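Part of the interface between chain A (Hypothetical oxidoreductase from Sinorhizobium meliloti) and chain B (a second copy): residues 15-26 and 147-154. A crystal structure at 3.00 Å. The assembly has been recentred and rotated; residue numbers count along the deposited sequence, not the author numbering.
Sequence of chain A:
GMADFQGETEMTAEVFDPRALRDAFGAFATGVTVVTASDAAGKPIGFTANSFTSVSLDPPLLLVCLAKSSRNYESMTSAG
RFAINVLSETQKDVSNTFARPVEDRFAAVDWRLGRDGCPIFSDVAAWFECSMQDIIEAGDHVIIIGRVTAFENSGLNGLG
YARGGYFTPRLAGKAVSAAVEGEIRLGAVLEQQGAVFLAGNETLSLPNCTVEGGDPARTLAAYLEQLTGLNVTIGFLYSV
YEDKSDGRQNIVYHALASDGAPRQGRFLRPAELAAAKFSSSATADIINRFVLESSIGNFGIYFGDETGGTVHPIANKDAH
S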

# COMPACT_ATOMS: atom_id res chain seq x y z
N VAL A 15 -7.52 -17.80 21.70
CA VAL A 15 -7.23 -18.85 20.75
C VAL A 15 -5.95 -18.50 19.95
O VAL A 15 -5.06 -19.34 19.83
CB VAL A 15 -8.44 -19.17 19.85
CG1 VAL A 15 -8.08 -20.27 18.86
CG2 VAL A 15 -9.65 -19.60 20.69
N PHE A 16 -5.87 -17.27 19.39
CA PHE A 16 -4.71 -16.79 18.62
C PHE A 16 -3.99 -15.69 19.40
O PHE A 16 -4.67 -14.92 20.10
CB PHE A 16 -5.13 -16.20 17.24
CG PHE A 16 -5.85 -17.05 16.24
CD1 PHE A 16 -5.43 -18.33 15.96
CD2 PHE A 16 -6.94 -16.55 15.53
CE1 PHE A 16 -6.09 -19.12 15.03
CE2 PHE A 16 -7.59 -17.32 14.58
CZ PHE A 16 -7.17 -18.61 14.33
N ASP A 17 -2.66 -15.49 19.18
CA ASP A 17 -1.94 -14.39 19.83
C ASP A 17 -2.35 -13.09 19.17
O ASP A 17 -2.14 -12.95 17.95
CB ASP A 17 -0.41 -14.58 19.80
CG ASP A 17 0.43 -13.37 20.25
OD1 ASP A 17 -0.03 -12.60 21.12
OD2 ASP A 17 1.55 -13.21 19.74
N PRO A 18 -2.94 -12.13 19.92
CA PRO A 18 -3.35 -10.85 19.31
C PRO A 18 -2.22 -10.16 18.52
O PRO A 18 -2.49 -9.66 17.42
CB PRO A 18 -3.80 -10.01 20.50
CG PRO A 18 -3.26 -10.72 21.69
CD PRO A 18 -3.29 -12.15 21.34
N ARG A 19 -0.95 -10.20 19.01
CA ARG A 19 0.19 -9.61 18.29
C ARG A 19 0.38 -10.31 16.95
O ARG A 19 0.39 -9.63 15.93
CB ARG A 19 1.49 -9.64 19.11
CG ARG A 19 2.75 -9.26 18.28
CD ARG A 19 4.01 -9.08 19.11
NE ARG A 19 3.88 -8.01 20.12
CZ ARG A 19 3.97 -6.69 19.87
NH1 ARG A 19 4.16 -6.25 18.62
NH2 ARG A 19 3.85 -5.81 20.86
N ALA A 20 0.52 -11.65 16.97
CA ALA A 20 0.73 -12.49 15.80
C ALA A 20 -0.33 -12.21 14.72
O ALA A 20 0.04 -11.95 13.56
CB ALA A 20 0.70 -13.95 16.20
N LEU A 21 -1.62 -12.19 15.14
CA LEU A 21 -2.74 -11.92 14.24
C LEU A 21 -2.66 -10.50 13.70
O LEU A 21 -2.78 -10.32 12.49
CB LEU A 21 -4.09 -12.18 14.92
CG LEU A 21 -5.32 -12.01 14.04
CD1 LEU A 21 -5.26 -12.91 12.84
CD2 LEU A 21 -6.58 -12.21 14.83
N ARG A 22 -2.47 -9.49 14.58
CA ARG A 22 -2.39 -8.10 14.17
C ARG A 22 -1.28 -7.92 13.14
O ARG A 22 -1.49 -7.26 12.12
CB ARG A 22 -2.19 -7.15 15.36
CG ARG A 22 -2.33 -5.67 14.98
CD ARG A 22 -1.49 -4.75 15.83
NE ARG A 22 -0.09 -5.17 15.85
CZ ARG A 22 0.86 -4.56 16.54
NH1 ARG A 22 0.57 -3.49 17.27
NH2 ARG A 22 2.11 -5.01 16.52
N ASP A 23 -0.11 -8.56 13.39
CA ASP A 23 1.06 -8.51 12.51
C ASP A 23 0.76 -9.19 11.14
O ASP A 23 1.19 -8.70 10.10
CB ASP A 23 2.31 -9.11 13.19
CG ASP A 23 2.88 -8.32 14.36
OD1 ASP A 23 2.42 -7.17 14.60
OD2 ASP A 23 3.79 -8.86 15.05
N ALA A 24 -0.06 -10.26 11.16
CA ALA A 24 -0.46 -10.97 9.94
C ALA A 24 -1.36 -10.08 9.08
O ALA A 24 -1.17 -10.01 7.86
CB ALA A 24 -1.13 -12.29 10.27
N PHE A 25 -2.31 -9.37 9.71
CA PHE A 25 -3.20 -8.44 8.99
C PHE A 25 -2.37 -7.30 8.35
O PHE A 25 -2.67 -6.83 7.26
CB PHE A 25 -4.24 -7.84 9.94
CG PHE A 25 -5.35 -8.73 10.43
CD1 PHE A 25 -5.87 -9.73 9.61
CD2 PHE A 25 -5.95 -8.51 11.66
CE1 PHE A 25 -6.95 -10.51 10.03
CE2 PHE A 25 -7.03 -9.29 12.08
CZ PHE A 25 -7.53 -10.28 11.25
N GLY A 26 -1.31 -6.91 9.04
CA GLY A 26 -0.40 -5.88 8.59
C GLY A 26 0.34 -6.15 7.29
O GLY A 26 0.86 -5.21 6.69
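Chain B (147-154) RVTAFENS

In chain A, Phe16(A) and Asp17(A) are extended and lead into a helix that begins at Pro18(A). Asp17(A) caps the helix: its OD1 and OD2 accept weak hydrogen bonds from Arg19(A) N and Ala20(A) N, both at 3.3 Å. Chain B brings in the last part of a strand that begins earlier in the chain, turns a corner at Thr149(B), and continues as a strand through 150-152. At the corner phi/psi is -104/-24, while Ala150(B) to Glu152(B) are nearly fully extended. The segment 150-152 crosses the helix at 65°, with a closest axis approach of 9.0 Å. The backbones are closer at Ala24(A) and Asn153(B), whose CA atoms are 5.1 Å apart, than at Phe16(A) and Ala150(B), whose CA atoms are 8.7 Å apart.

Side chains alternate along the extended segment. Phe151(B) and Asn153(B) point toward chain A; Ala150(B) and Glu152(B) point away. Phe151(B), with chi1 at 67° (p), is the centre of the contact. Its edge meets the face of Phe16(A), with ring planes at 83° and centroids 5.0 Å apart; Phe151(B) CE1 is 3.5 Å from Phe16(A) CG. Leu21(A) CD1 lies over a face of the Phe151(B) ring, 3.9 Å from its centroid, in a CH-pi contact. Ala24(A) CB approaches Phe151(B) CD2 at 3.6 Å.

The corner of chain B packs at the edge of the Phe16(A) ring. Phe16(A) CE2 is 3.3 Å from Val148(B) O, and Phe16(A) CZ is 3.4 Å from Thr149(B) O. Val148(B) CG1 also lies 3.8 Å from Phe16(A) CE2. At the other end, Asn153(B) CB is 3.8 Å from Ala24(A) CB, and Asn153(B) ND2 is 3.6 Å from Asp23(A) C. No hydrogen bond links the two stretches; the contact is one of packing, burying 464 Å².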

# COMPACT_ATOMS: atom_id res chain seq x y z
N ARG B 147 -14.42 -15.52 9.41
CA ARG B 147 -13.87 -15.72 10.74
C ARG B 147 -12.59 -16.56 10.63
O ARG B 147 -12.65 -17.72 10.23
CB ARG B 147 -14.88 -16.42 11.62
CG ARG B 147 -14.56 -16.25 13.08
CD ARG B 147 -15.24 -17.27 13.97
NE ARG B 147 -15.03 -16.89 15.36
CZ ARG B 147 -13.92 -17.13 16.04
NH1 ARG B 147 -12.92 -17.83 15.49
NH2 ARG B 147 -13.79 -16.70 17.29
N VAL B 148 -11.44 -15.98 10.96
CA VAL B 148 -10.13 -16.64 10.79
C VAL B 148 -10.05 -17.92 11.64
O VAL B 148 -10.31 -17.87 12.85
CB VAL B 148 -8.96 -15.64 11.08
CG1 VAL B 148 -7.61 -16.31 10.91
CG2 VAL B 148 -9.05 -14.43 10.17
N THR B 149 -9.74 -19.09 10.98
CA THR B 149 -9.60 -20.41 11.65
C THR B 149 -8.11 -20.76 11.78
O THR B 149 -7.72 -21.54 12.65
CB THR B 149 -10.41 -21.57 10.96
OG1 THR B 149 -9.67 -22.23 9.90
CG2 THR B 149 -11.78 -21.13 10.48
N ALA B 150 -7.29 -20.18 10.89
CA ALA B 150 -5.86 -20.40 10.82
C ALA B 150 -5.24 -19.28 10.03
O ALA B 150 -5.95 -18.59 9.28
CB ALA B 150 -5.59 -21.75 10.16
N PHE B 151 -3.94 -19.09 10.17
CA PHE B 151 -3.21 -18.06 9.42
C PHE B 151 -1.69 -18.26 9.53
O PHE B 151 -1.21 -19.04 10.37
CB PHE B 151 -3.58 -16.61 9.85
CG PHE B 151 -3.17 -16.23 11.25
CD1 PHE B 151 -4.00 -16.48 12.33
CD2 PHE B 151 -1.95 -15.61 11.49
CE1 PHE B 151 -3.62 -16.15 13.63
CE2 PHE B 151 -1.57 -15.24 12.78
CZ PHE B 151 -2.40 -15.52 13.84
N GLU B 152 -0.95 -17.55 8.67
CA GLU B 152 0.50 -17.60 8.65
C GLU B 152 1.01 -16.32 8.09
O GLU B 152 0.42 -15.77 7.17
CB GLU B 152 1.00 -18.78 7.80
CG GLU B 152 2.32 -19.38 8.23
CD GLU B 152 2.45 -20.82 7.79
OE1 GLU B 152 2.69 -21.04 6.58
OE2 GLU B 152 2.27 -21.72 8.63
N ASN B 153 2.11 -15.83 8.64
CA ASN B 153 2.68 -14.56 8.19
C ASN B 153 4.20 -14.71 8.05
O ASN B 153 4.92 -14.81 9.07
CB ASN B 153 2.27 -13.45 9.16
CG ASN B 153 3.19 -12.27 9.32
OD1 ASN B 153 3.79 -11.77 8.39
ND2 ASN B 153 3.22 -11.74 10.51
N SER B 154 4.67 -14.79 6.80
CA SER B 154 6.10 -14.79 6.47
C SER B 154 6.52 -13.37 6.51
O SER B 154 5.70 -12.48 6.23
CB SER B 154 6.34 -15.37 5.08
OG SER B 154 5.53 -14.74 4.10